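Local coordinates for protein methylaspartate ammonia-lyase (Citrobacter amalonaticus, PDB 1KKR) that catalyses the reversible, magnesium-dependent elimination of ammonia from (2S,3S)-3-methyl-L-aspartate to give mesaconate, at residues P193-N198 against L235-Y240; G241-I246 against L270-P275; I304-W309 against H326-K331; E354-G359 against R382-P387. All coordinates share one frame; numbering follows the deposited sequence.

Interaction 1 (P193-N198 against L235-Y240); sequences PHALIN and LHIDVY. With MG (magnesium ion), chain C; 2AS ((2S,3S)-3-methyl-aspartic acid), chain E.
Where two neighbouring parallel strands end, P193 pairs with H236 and H194 with I237: H194 N donates to H236 O and H194 O takes a hydrogen from D238 N, both at 2.8 Å, before I197 N returns to D238 O. H194 and D238 run side by side toward the magnesium ion. The imidazole lies with one face over D238 CB, which sits 3.4 Å from the ring centroid in a CH-pi contact. With CG anti to the backbone N (chi1 -165°), the ring brings NE2 to the substrate: NE2 donates to OD2 of 2AS at 2.8 Å and only weakly to D238 OD2. L196 N donates to H194 ND1 at 3.1 Å, somewhat out of the ring plane, which restrains the ring's rotation and is consistent with NE2 as donor. Aspartate suits position 238 because its two oxygens do separate work: OD2 binds magnesium at 2.1 Å, while OD1 accepts from Y240 N in an Asx turn and from a metal-bound water. Behind them I197 CG1 packs on I237 CG2, 3.7 Å away. Metal ligands and substrate-binding groups gathered at the C-terminal ends of parallel strands are characteristic of the TIM-barrel active site, here with H194 as transition-state stabiliser.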
# COMPACT_ATOMS: atom_id res chain seq x y z
N PRO A 193 9.46 6.46 15.09
CA PRO A 193 8.95 6.50 13.74
C PRO A 193 10.02 6.50 12.62
O PRO A 193 9.76 7.01 11.53
CB PRO A 193 8.34 7.88 13.76
CG PRO A 193 9.38 8.66 14.44
CD PRO A 193 10.13 7.73 15.41
N HIS A 194 11.20 5.98 12.90
CA HIS A 194 12.36 5.99 12.00
C HIS A 194 12.97 7.37 11.85
O HIS A 194 14.13 7.57 12.20
CB HIS A 194 12.02 5.43 10.63
CG HIS A 194 13.24 5.11 9.83
ND1 HIS A 194 13.94 6.07 9.12
CD2 HIS A 194 13.92 3.94 9.66
CE1 HIS A 194 14.97 5.49 8.52
NE2 HIS A 194 14.98 4.20 8.83
N ALA A 195 12.17 8.30 11.33
CA ALA A 195 12.49 9.73 11.18
C ALA A 195 13.52 10.11 10.14
O ALA A 195 13.71 11.31 9.92
CB ALA A 195 12.80 10.42 12.55
N LEU A 196 14.15 9.14 9.49
CA LEU A 196 15.05 9.44 8.38
C LEU A 196 16.04 10.58 8.73
O LEU A 196 16.18 11.58 8.00
CB LEU A 196 14.24 9.74 7.11
CG LEU A 196 15.08 9.65 5.83
CD1 LEU A 196 15.66 8.28 5.57
CD2 LEU A 196 14.23 10.03 4.68
N ILE A 197 16.77 10.39 9.84
CA ILE A 197 17.71 11.39 10.32
C ILE A 197 19.02 11.13 9.56
O ILE A 197 19.93 10.50 10.07
CB ILE A 197 17.83 11.33 11.87
CG1 ILE A 197 16.45 11.56 12.52
CG2 ILE A 197 18.83 12.33 12.36
CD1 ILE A 197 15.91 12.94 12.38
N ASN A 198 19.09 11.59 8.32
CA ASN A 198 20.17 11.16 7.41
C ASN A 198 21.09 12.23 6.84
O ASN A 198 21.83 11.97 5.90
CB ASN A 198 19.56 10.35 6.25
CG ASN A 198 18.73 11.22 5.28
OD1 ASN A 198 18.50 12.40 5.52
ND2 ASN A 198 18.27 10.61 4.20
N LEU A 235 10.33 4.32 20.94
CA LEU A 235 10.88 5.22 19.94
C LEU A 235 12.08 4.53 19.29
O LEU A 235 12.91 3.95 19.97
CB LEU A 235 11.31 6.52 20.55
CG LEU A 235 10.26 7.17 21.45
CD1 LEU A 235 10.89 8.54 21.86
CD2 LEU A 235 8.95 7.31 20.73
N HIS A 236 12.13 4.57 17.96
CA HIS A 236 13.16 3.93 17.11
C HIS A 236 13.46 4.93 15.97
O HIS A 236 12.60 5.26 15.18
CB HIS A 236 12.64 2.56 16.64
CG HIS A 236 13.61 1.76 15.82
ND1 HIS A 236 13.67 0.38 15.88
CD2 HIS A 236 14.55 2.14 14.92
CE1 HIS A 236 14.63 -0.05 15.08
NE2 HIS A 236 15.17 0.99 14.47
N ILE A 237 14.69 5.44 15.95
CA ILE A 237 15.11 6.50 15.09
C ILE A 237 16.43 6.11 14.42
O ILE A 237 17.38 5.75 15.06
CB ILE A 237 15.31 7.80 15.89
CG1 ILE A 237 13.98 8.45 16.23
CG2 ILE A 237 16.04 8.85 15.05
CD1 ILE A 237 14.10 9.57 17.27
N ASP A 238 16.44 6.18 13.10
CA ASP A 238 17.59 5.79 12.31
C ASP A 238 18.38 7.01 11.94
O ASP A 238 17.84 7.97 11.38
CB ASP A 238 17.10 5.07 11.05
CG ASP A 238 18.20 4.33 10.30
OD1 ASP A 238 19.41 4.62 10.44
OD2 ASP A 238 17.88 3.43 9.51
N VAL A 239 19.65 7.00 12.33
CA VAL A 239 20.52 8.17 12.10
C VAL A 239 21.55 8.01 10.96
O VAL A 239 22.39 8.91 10.74
CB VAL A 239 21.23 8.67 13.37
CG1 VAL A 239 20.24 9.12 14.42
CG2 VAL A 239 22.10 7.63 13.91
N TYR A 240 21.49 6.87 10.27
CA TYR A 240 22.20 6.70 9.01
C TYR A 240 23.66 7.14 9.16
O TYR A 240 24.29 7.72 8.26
CB TYR A 240 21.41 7.52 7.98
CG TYR A 240 21.62 7.17 6.54
CD1 TYR A 240 22.05 8.15 5.64
CD2 TYR A 240 21.39 5.89 6.03
CE1 TYR A 240 22.26 7.89 4.30
CE2 TYR A 240 21.61 5.61 4.66
CZ TYR A 240 22.04 6.64 3.80
OH TYR A 240 22.27 6.49 2.43
MG MG C . 18.57 1.62 8.80
C 2AS E . 14.16 1.40 3.51
O 2AS E . 12.95 1.57 3.35
CA 2AS E . 14.93 2.11 4.64
N 2AS E . 14.30 3.37 5.09
CB 2AS E . 15.24 1.10 5.79
CG 2AS E . 16.18 1.70 6.82
OD1 2AS E . 16.82 1.01 7.62
C4 2AS E . 14.06 0.53 6.57
OD2 2AS E . 16.33 2.91 6.81
OXT 2AS E . 14.75 0.63 2.76
O HOH W 1 20.48 2.32 9.48
O HOH W 2 19.55 2.60 7.20

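Interaction 2 (G241-I246 against L270-P275); sequences GTIGLI and LYIEGP. With MG (magnesium ion), chain C.
P275 O is gripped by two consecutive amides of the short, weakly bonded helix at about 242-246: G244 N at 3.2 Å, well aligned at 158°, and I243 N more weakly at 3.3 Å. Amides in a helix's first turn have no carbonyl of their own helix to bond, and can take an acceptor from another part of the chain. Alongside, G241 N donates to G274 O at 2.7 Å, nearly in line with the C=O bond. Glycine suits both ends of that bond, since G241 (phi 87°) and G274 (phi 61°) have backbone angles that disfavour a side chain. Within the TIM barrel this joins the loop leaving strand 234-238 to the exit of its neighbour, strand 270-273, at the C-terminal rim where the metal sits. E273 stretches toward the ion with its chain extended, and OE2 binds magnesium at 2.2 Å; its OE1 accepts from H236. I272, one residue earlier, points to the opposite side of the strand, toward segment 241-246, and, as a branched apolar residue, packs CG2 against I243 CD1, 4.2 Å off. The I243 side chain also rests on helix 251-259, and its CB lies 3.4 Å from P275 O.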
# COMPACT_ATOMS: atom_id res chain seq x y z
N GLY A 241 24.20 6.85 10.33
CA GLY A 241 25.62 7.03 10.55
C GLY A 241 26.06 8.40 11.01
O GLY A 241 27.22 8.57 11.38
N THR A 242 25.16 9.38 11.00
CA THR A 242 25.57 10.77 11.20
C THR A 242 26.18 11.09 12.57
O THR A 242 26.89 12.08 12.72
CB THR A 242 24.36 11.68 10.95
OG1 THR A 242 23.28 11.33 11.84
CG2 THR A 242 23.81 11.49 9.58
N ILE A 243 25.90 10.28 13.59
CA ILE A 243 26.39 10.59 14.95
C ILE A 243 27.91 10.42 15.01
O ILE A 243 28.62 11.23 15.58
CB ILE A 243 25.68 9.76 16.02
CG1 ILE A 243 24.21 10.15 16.13
CG2 ILE A 243 26.32 9.93 17.35
CD1 ILE A 243 23.44 9.40 17.15
N GLY A 244 28.43 9.35 14.45
CA GLY A 244 29.87 9.27 14.35
C GLY A 244 30.52 10.49 13.65
O GLY A 244 31.59 10.98 14.05
N LEU A 245 29.88 10.99 12.60
CA LEU A 245 30.47 12.09 11.86
C LEU A 245 30.59 13.36 12.70
O LEU A 245 31.40 14.21 12.37
CB LEU A 245 29.68 12.39 10.57
CG LEU A 245 29.62 11.30 9.50
CD1 LEU A 245 28.74 11.75 8.36
CD2 LEU A 245 31.01 10.93 9.01
N ILE A 246 29.78 13.55 13.73
CA ILE A 246 29.95 14.78 14.49
C ILE A 246 30.81 14.60 15.75
O ILE A 246 31.06 15.57 16.44
CB ILE A 246 28.64 15.45 14.84
CG1 ILE A 246 27.80 14.56 15.74
CG2 ILE A 246 27.90 15.85 13.59
CD1 ILE A 246 26.77 15.32 16.43
N LEU A 270 13.89 4.01 24.14
CA LEU A 270 14.54 4.59 22.97
C LEU A 270 15.56 3.67 22.32
O LEU A 270 16.36 3.03 22.98
CB LEU A 270 15.20 5.92 23.35
CG LEU A 270 16.07 6.62 22.31
CD1 LEU A 270 15.24 7.13 21.19
CD2 LEU A 270 16.87 7.80 22.83
N TYR A 271 15.51 3.66 21.00
CA TYR A 271 16.42 2.89 20.15
C TYR A 271 16.99 3.81 19.07
O TYR A 271 16.24 4.58 18.40
CB TYR A 271 15.69 1.74 19.45
CG TYR A 271 15.39 0.48 20.29
CD1 TYR A 271 14.50 0.52 21.35
CD2 TYR A 271 15.98 -0.71 20.00
CE1 TYR A 271 14.22 -0.59 22.09
CE2 TYR A 271 15.73 -1.82 20.74
CZ TYR A 271 14.82 -1.76 21.80
OH TYR A 271 14.55 -2.87 22.57
N ILE A 272 18.30 3.71 18.86
CA ILE A 272 18.99 4.51 17.87
C ILE A 272 19.64 3.51 16.90
O ILE A 272 20.48 2.70 17.26
CB ILE A 272 20.04 5.42 18.50
CG1 ILE A 272 19.45 6.49 19.44
CG2 ILE A 272 20.91 6.03 17.41
CD1 ILE A 272 18.46 7.44 18.93
N GLU A 273 19.20 3.57 15.66
CA GLU A 273 19.69 2.66 14.62
C GLU A 273 20.77 3.38 13.85
O GLU A 273 20.66 4.59 13.55
CB GLU A 273 18.54 2.25 13.69
CG GLU A 273 18.97 1.43 12.47
CD GLU A 273 17.84 0.81 11.66
OE1 GLU A 273 16.70 0.75 12.14
OE2 GLU A 273 18.12 0.31 10.55
N GLY A 274 21.81 2.62 13.53
CA GLY A 274 22.90 3.02 12.65
C GLY A 274 23.69 4.21 13.11
O GLY A 274 23.90 5.16 12.37
N PRO A 275 24.09 4.19 14.36
CA PRO A 275 24.72 5.35 14.94
C PRO A 275 25.99 5.79 14.20
O PRO A 275 26.22 7.02 14.10
CB PRO A 275 25.03 4.88 16.37
CG PRO A 275 25.12 3.39 16.29
CD PRO A 275 23.93 3.13 15.38
MG MG C . 18.57 1.62 8.80
O HOH W 2 19.55 2.60 7.20
O HOH W 1 20.48 2.32 9.48

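Interaction 3 (I304-W309 against H326-K331); sequences IVADEW and HMVQIK. With MG (magnesium ion), chain C; 2AS ((2S,3S)-3-methyl-aspartic acid), chain E.
The D307 carboxylate is met at its edge by K331, whose NZ lies on the side between the two oxygens and uses the syn lone pair of each, at 2.7 Å from OD2 and 2.9 Å from OD1. The second flat group, the H326 imidazole, turns an edge to the other strand, with CD2 3.2 Å from I304 N and near the ring plane. D307 OD2 also binds magnesium at 2.2 Å, so one short acid serves both metal and lysine. The two side chains cross at about a right angle, and the bend of the lysine at chi3 (-93°) brings NZ round to the edge of the carboxylate, facing both oxygens. Q329, by contrast, stays extended, and its NE2 donates to OD1 of 2AS at 3.1 Å while its OE1 accepts from G359 N; the amide, a donor and acceptor in one group, is thereby held at both ends. E308 reaches the metal through its two waters, one to each carboxylate oxygen, as a second-shell residue that orients them. Below the site the strands pair in parallel: A306 N bonds to M327 O, and Q329 N to A306 O at 2.9 Å. V305 and M327 (selenomethionine) lie side by side on one face of the sheet, CG2 3.7 Å from SE, and A306 meets V328 on the other. This is the beta-alpha-beta unit through helix 313-321, and its strand ends carry a metal ligand and K331, the proton acceptor, an arrangement in keeping with the enolase superfamily barrel.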
# COMPACT_ATOMS: atom_id res chain seq x y z
N ILE A 304 21.02 0.44 20.94
CA ILE A 304 21.42 0.69 19.57
C ILE A 304 21.19 -0.52 18.68
O ILE A 304 21.28 -1.68 19.10
CB ILE A 304 22.90 1.14 19.44
CG1 ILE A 304 23.85 0.03 19.85
CG2 ILE A 304 23.10 2.53 20.05
CD1 ILE A 304 25.30 0.37 19.46
N VAL A 305 20.95 -0.19 17.43
CA VAL A 305 20.61 -1.14 16.38
C VAL A 305 21.58 -1.11 15.18
O VAL A 305 21.75 -0.08 14.54
CB VAL A 305 19.22 -0.83 15.77
CG1 VAL A 305 18.81 -1.92 14.76
CG2 VAL A 305 18.12 -0.63 16.83
N ALA A 306 22.15 -2.27 14.84
CA ALA A 306 22.95 -2.44 13.63
C ALA A 306 22.08 -2.49 12.39
O ALA A 306 20.97 -2.98 12.45
CB ALA A 306 23.74 -3.71 13.72
N ASP A 307 22.58 -1.97 11.27
CA ASP A 307 21.89 -2.20 9.99
C ASP A 307 22.92 -2.32 8.89
O ASP A 307 23.20 -3.42 8.42
CB ASP A 307 20.86 -1.09 9.76
CG ASP A 307 20.17 -1.13 8.38
OD1 ASP A 307 20.20 -2.14 7.66
OD2 ASP A 307 19.52 -0.15 7.96
N GLU A 308 23.52 -1.20 8.49
CA GLU A 308 24.54 -1.23 7.43
C GLU A 308 25.67 -2.17 7.80
O GLU A 308 26.17 -2.10 8.90
CB GLU A 308 25.08 0.16 7.22
CG GLU A 308 24.13 1.14 6.49
CD GLU A 308 22.88 1.62 7.25
OE1 GLU A 308 21.94 2.11 6.53
OE2 GLU A 308 22.82 1.59 8.51
N TRP A 309 26.08 -2.99 6.84
CA TRP A 309 27.16 -3.98 6.98
C TRP A 309 26.68 -5.28 7.61
O TRP A 309 27.44 -6.27 7.66
CB TRP A 309 28.39 -3.43 7.69
CG TRP A 309 28.85 -2.29 6.96
CD1 TRP A 309 28.76 -1.00 7.34
CD2 TRP A 309 29.40 -2.27 5.63
NE1 TRP A 309 29.26 -0.18 6.37
CE2 TRP A 309 29.64 -0.93 5.29
CE3 TRP A 309 29.72 -3.26 4.69
CZ2 TRP A 309 30.19 -0.54 4.06
CZ3 TRP A 309 30.27 -2.87 3.45
CH2 TRP A 309 30.49 -1.53 3.15
N HIS A 326 22.40 -4.11 20.79
CA HIS A 326 21.23 -4.74 21.40
C HIS A 326 20.22 -5.37 20.43
O HIS A 326 19.43 -6.24 20.84
CB HIS A 326 20.50 -3.66 22.19
CG HIS A 326 21.39 -2.92 23.13
ND1 HIS A 326 21.79 -3.46 24.34
CD2 HIS A 326 22.01 -1.72 23.03
CE1 HIS A 326 22.59 -2.60 24.95
NE2 HIS A 326 22.74 -1.54 24.18
N MSE A 327 20.20 -4.85 19.19
CA MSE A 327 19.29 -5.30 18.13
C MSE A 327 19.99 -5.20 16.74
O MSE A 327 20.83 -4.34 16.54
CB MSE A 327 18.04 -4.38 18.13
CG MSE A 327 16.86 -4.72 17.16
SE MSE A 327 15.61 -3.35 17.30
CE MSE A 327 14.59 -4.03 17.59
N VAL A 328 19.65 -6.08 15.81
CA VAL A 328 20.19 -6.01 14.45
C VAL A 328 19.04 -6.03 13.47
O VAL A 328 18.05 -6.78 13.67
CB VAL A 328 21.08 -7.21 14.07
CG1 VAL A 328 22.38 -7.21 14.86
CG2 VAL A 328 20.34 -8.49 14.27
N GLN A 329 19.13 -5.20 12.44
CA GLN A 329 18.11 -5.26 11.41
C GLN A 329 18.39 -6.35 10.41
O GLN A 329 19.34 -6.27 9.66
CB GLN A 329 17.87 -3.94 10.65
CG GLN A 329 16.73 -4.11 9.64
CD GLN A 329 16.37 -2.93 8.71
OE1 GLN A 329 15.66 -3.14 7.72
NE2 GLN A 329 16.78 -1.72 9.05
N ILE A 330 17.47 -7.31 10.32
CA ILE A 330 17.50 -8.37 9.35
C ILE A 330 16.71 -7.75 8.18
O ILE A 330 15.48 -7.75 8.15
CB ILE A 330 16.76 -9.60 9.94
CG1 ILE A 330 17.41 -10.03 11.26
CG2 ILE A 330 16.73 -10.72 8.93
CD1 ILE A 330 16.64 -11.14 12.04
N LYS A 331 17.43 -7.21 7.22
CA LYS A 331 16.80 -6.46 6.16
C LYS A 331 16.41 -7.49 5.09
O LYS A 331 17.22 -7.82 4.26
CB LYS A 331 17.75 -5.36 5.68
CG LYS A 331 17.03 -4.28 4.85
CD LYS A 331 17.92 -3.11 4.51
CE LYS A 331 17.81 -2.02 5.50
NZ LYS A 331 18.85 -0.94 5.42
MG MG C . 18.57 1.62 8.80
C 2AS E . 14.16 1.40 3.51
O 2AS E . 12.95 1.57 3.35
CA 2AS E . 14.93 2.11 4.64
N 2AS E . 14.30 3.37 5.09
CB 2AS E . 15.24 1.10 5.79
CG 2AS E . 16.18 1.70 6.82
OD1 2AS E . 16.82 1.01 7.62
C4 2AS E . 14.06 0.53 6.57
OD2 2AS E . 16.33 2.91 6.81
OXT 2AS E . 14.75 0.63 2.76
O HOH W 2 19.55 2.60 7.20
O HOH W 1 20.48 2.32 9.48

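Interaction 4 (E354-G359 against R382-P387); sequences EAYQGG and RMLIKP. With 2AS ((2S,3S)-3-methyl-aspartic acid), chain E.
Y356 turns the edge of its ring, not a face, to the neighbouring strand: R382 O and L384 N both lie in the ring plane, and CE1 is 4.0 Å from L384 CB. The tyrosine crosses R382 obliquely, with ring and guanidinium planes 49° apart; CD1 touches the aliphatic part of the arginine at CG, while its charged end leads away to H236 and to the ring of Y271. Chi1 of 179° carries L384 CG toward strand 354-357, and the two methyls then diverge. CD1 lies 3.6 Å from Y356 OH, and CD2 packs on G359 and comes within 3.9 Å of C4, the 3-methyl group of 2AS. G359 O is 3.5 Å from that same methyl, which thus lies against both a backbone carbonyl oxygen and a leucine methyl. On the other face of the sheet Q357 and M383 (selenomethionine) run side by side, while Q357 NE2 donates to C371 O. An extended lysine suits position 386: NZ reaches G358 O at 3.1 Å, in the carbonyl plane on a lone pair, and forms a salt bridge with E363. Glycine suits 358, where a CB would crowd the Y356 ring, and 359, whose backbone angles exclude one. The strands themselves are held by Q357 N to R382 O at 2.8 Å and L384 N to Q357 O. They form a parallel beta-alpha-beta unit through helix 365-378, whose strand ends wall the substrate pocket of the TIM barrel.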
# COMPACT_ATOMS: atom_id res chain seq x y z
N GLU A 354 18.27 -9.09 20.12
CA GLU A 354 16.94 -8.74 19.71
C GLU A 354 16.96 -8.70 18.15
O GLU A 354 17.78 -8.01 17.54
CB GLU A 354 16.45 -7.37 20.28
CG GLU A 354 16.45 -7.22 21.82
CD GLU A 354 15.96 -5.87 22.28
OE1 GLU A 354 15.40 -5.09 21.50
OE2 GLU A 354 16.12 -5.55 23.46
N ALA A 355 16.02 -9.42 17.54
CA ALA A 355 15.87 -9.46 16.07
C ALA A 355 14.77 -8.52 15.59
O ALA A 355 13.67 -8.59 16.06
CB ALA A 355 15.57 -10.88 15.64
N TYR A 356 15.12 -7.61 14.69
CA TYR A 356 14.22 -6.69 14.07
C TYR A 356 14.13 -7.15 12.62
O TYR A 356 15.13 -7.07 11.87
CB TYR A 356 14.89 -5.34 14.13
CG TYR A 356 14.42 -4.30 13.14
CD1 TYR A 356 13.13 -4.32 12.64
CD2 TYR A 356 15.27 -3.27 12.74
CE1 TYR A 356 12.69 -3.34 11.73
CE2 TYR A 356 14.84 -2.27 11.85
CZ TYR A 356 13.56 -2.32 11.34
OH TYR A 356 13.06 -1.39 10.44
N GLN A 357 12.96 -7.70 12.27
CA GLN A 357 12.74 -8.23 10.95
C GLN A 357 12.29 -6.99 10.15
O GLN A 357 11.13 -6.58 10.26
CB GLN A 357 11.66 -9.32 10.94
CG GLN A 357 11.69 -10.24 9.69
CD GLN A 357 10.57 -11.21 9.71
OE1 GLN A 357 10.55 -12.11 10.55
NE2 GLN A 357 9.56 -10.99 8.85
N GLY A 358 13.21 -6.35 9.44
CA GLY A 358 12.92 -5.07 8.80
C GLY A 358 12.63 -5.34 7.31
O GLY A 358 11.79 -6.18 6.97
N GLY A 359 13.36 -4.67 6.44
CA GLY A 359 13.04 -4.69 5.02
C GLY A 359 13.17 -3.32 4.39
O GLY A 359 14.03 -2.52 4.78
N ARG A 382 10.54 -7.28 16.66
CA ARG A 382 10.07 -6.12 15.94
C ARG A 382 10.02 -6.46 14.46
O ARG A 382 10.86 -7.24 13.99
CB ARG A 382 11.08 -4.99 16.14
CG ARG A 382 10.61 -3.61 15.76
CD ARG A 382 11.55 -2.50 16.23
NE ARG A 382 11.53 -2.51 17.70
CZ ARG A 382 12.27 -1.84 18.57
NH1 ARG A 382 13.18 -0.95 18.25
NH2 ARG A 382 12.07 -2.11 19.84
N MSE A 383 9.03 -5.90 13.77
CA MSE A 383 8.82 -6.03 12.31
C MSE A 383 8.48 -4.65 11.73
O MSE A 383 7.61 -3.91 12.20
CB MSE A 383 7.69 -7.03 11.98
CG MSE A 383 7.38 -7.22 10.49
SE MSE A 383 6.28 -8.69 10.19
CE MSE A 383 7.06 -9.24 9.71
N LEU A 384 9.19 -4.33 10.65
CA LEU A 384 8.92 -3.14 9.83
C LEU A 384 7.60 -3.21 9.15
O LEU A 384 7.27 -4.17 8.47
CB LEU A 384 10.02 -2.96 8.81
CG LEU A 384 9.87 -1.76 7.86
CD1 LEU A 384 10.02 -0.52 8.72
CD2 LEU A 384 10.96 -1.79 6.77
N ILE A 385 6.86 -2.13 9.29
CA ILE A 385 5.69 -1.91 8.50
C ILE A 385 6.16 -1.55 7.08
O ILE A 385 6.91 -0.58 6.85
CB ILE A 385 4.82 -0.81 9.15
CG1 ILE A 385 4.29 -1.36 10.44
CG2 ILE A 385 3.64 -0.42 8.32
CD1 ILE A 385 3.79 -0.31 11.42
N LYS A 386 5.66 -2.28 6.09
CA LYS A 386 6.11 -2.08 4.73
C LYS A 386 5.18 -2.72 3.75
O LYS A 386 4.27 -3.47 4.14
CB LYS A 386 7.49 -2.75 4.60
CG LYS A 386 7.40 -4.31 4.78
CD LYS A 386 8.75 -5.01 4.87
CE LYS A 386 8.67 -6.54 4.69
NZ LYS A 386 10.09 -7.10 4.60
N PRO A 387 5.34 -2.44 2.46
CA PRO A 387 6.31 -1.53 1.89
C PRO A 387 5.71 -0.13 1.81
O PRO A 387 4.67 0.09 2.41
CB PRO A 387 6.45 -2.10 0.46
CG PRO A 387 5.05 -2.54 0.12
CD PRO A 387 4.46 -2.98 1.43
C 2AS E . 14.16 1.40 3.51
O 2AS E . 12.95 1.57 3.35
CA 2AS E . 14.93 2.11 4.64
N 2AS E . 14.30 3.37 5.09
CB 2AS E . 15.24 1.10 5.79
CG 2AS E . 16.18 1.70 6.82
OD1 2AS E . 16.82 1.01 7.62
C4 2AS E . 14.06 0.53 6.57
OD2 2AS E . 16.33 2.91 6.81
OXT 2AS E . 14.75 0.63 2.76

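How the interactions relate
Along the chain the four contacts come in series, none nesting in or crossing another. Interaction 1 closes a largely helical loop between strands 191-194 and 234-238; interaction 2 opens directly afterwards and closes the next loop, reaching strand 270-273. Interactions 3 and 4 each close a beta-alpha-beta unit, around helices 313-321 and 365-378. Their strands are neighbours throughout the same eight-stranded parallel barrel sheet: backbone bonds join I272 to V305 between interactions 2 and 3, and I330 to Y356 between 3 and 4. Inside, H236 bridges E273 and R382, linking interactions 1, 2 and 4. The first three contacts supply the metal's protein ligands, while interactions 1, 3 and 4 contribute to the substrate site.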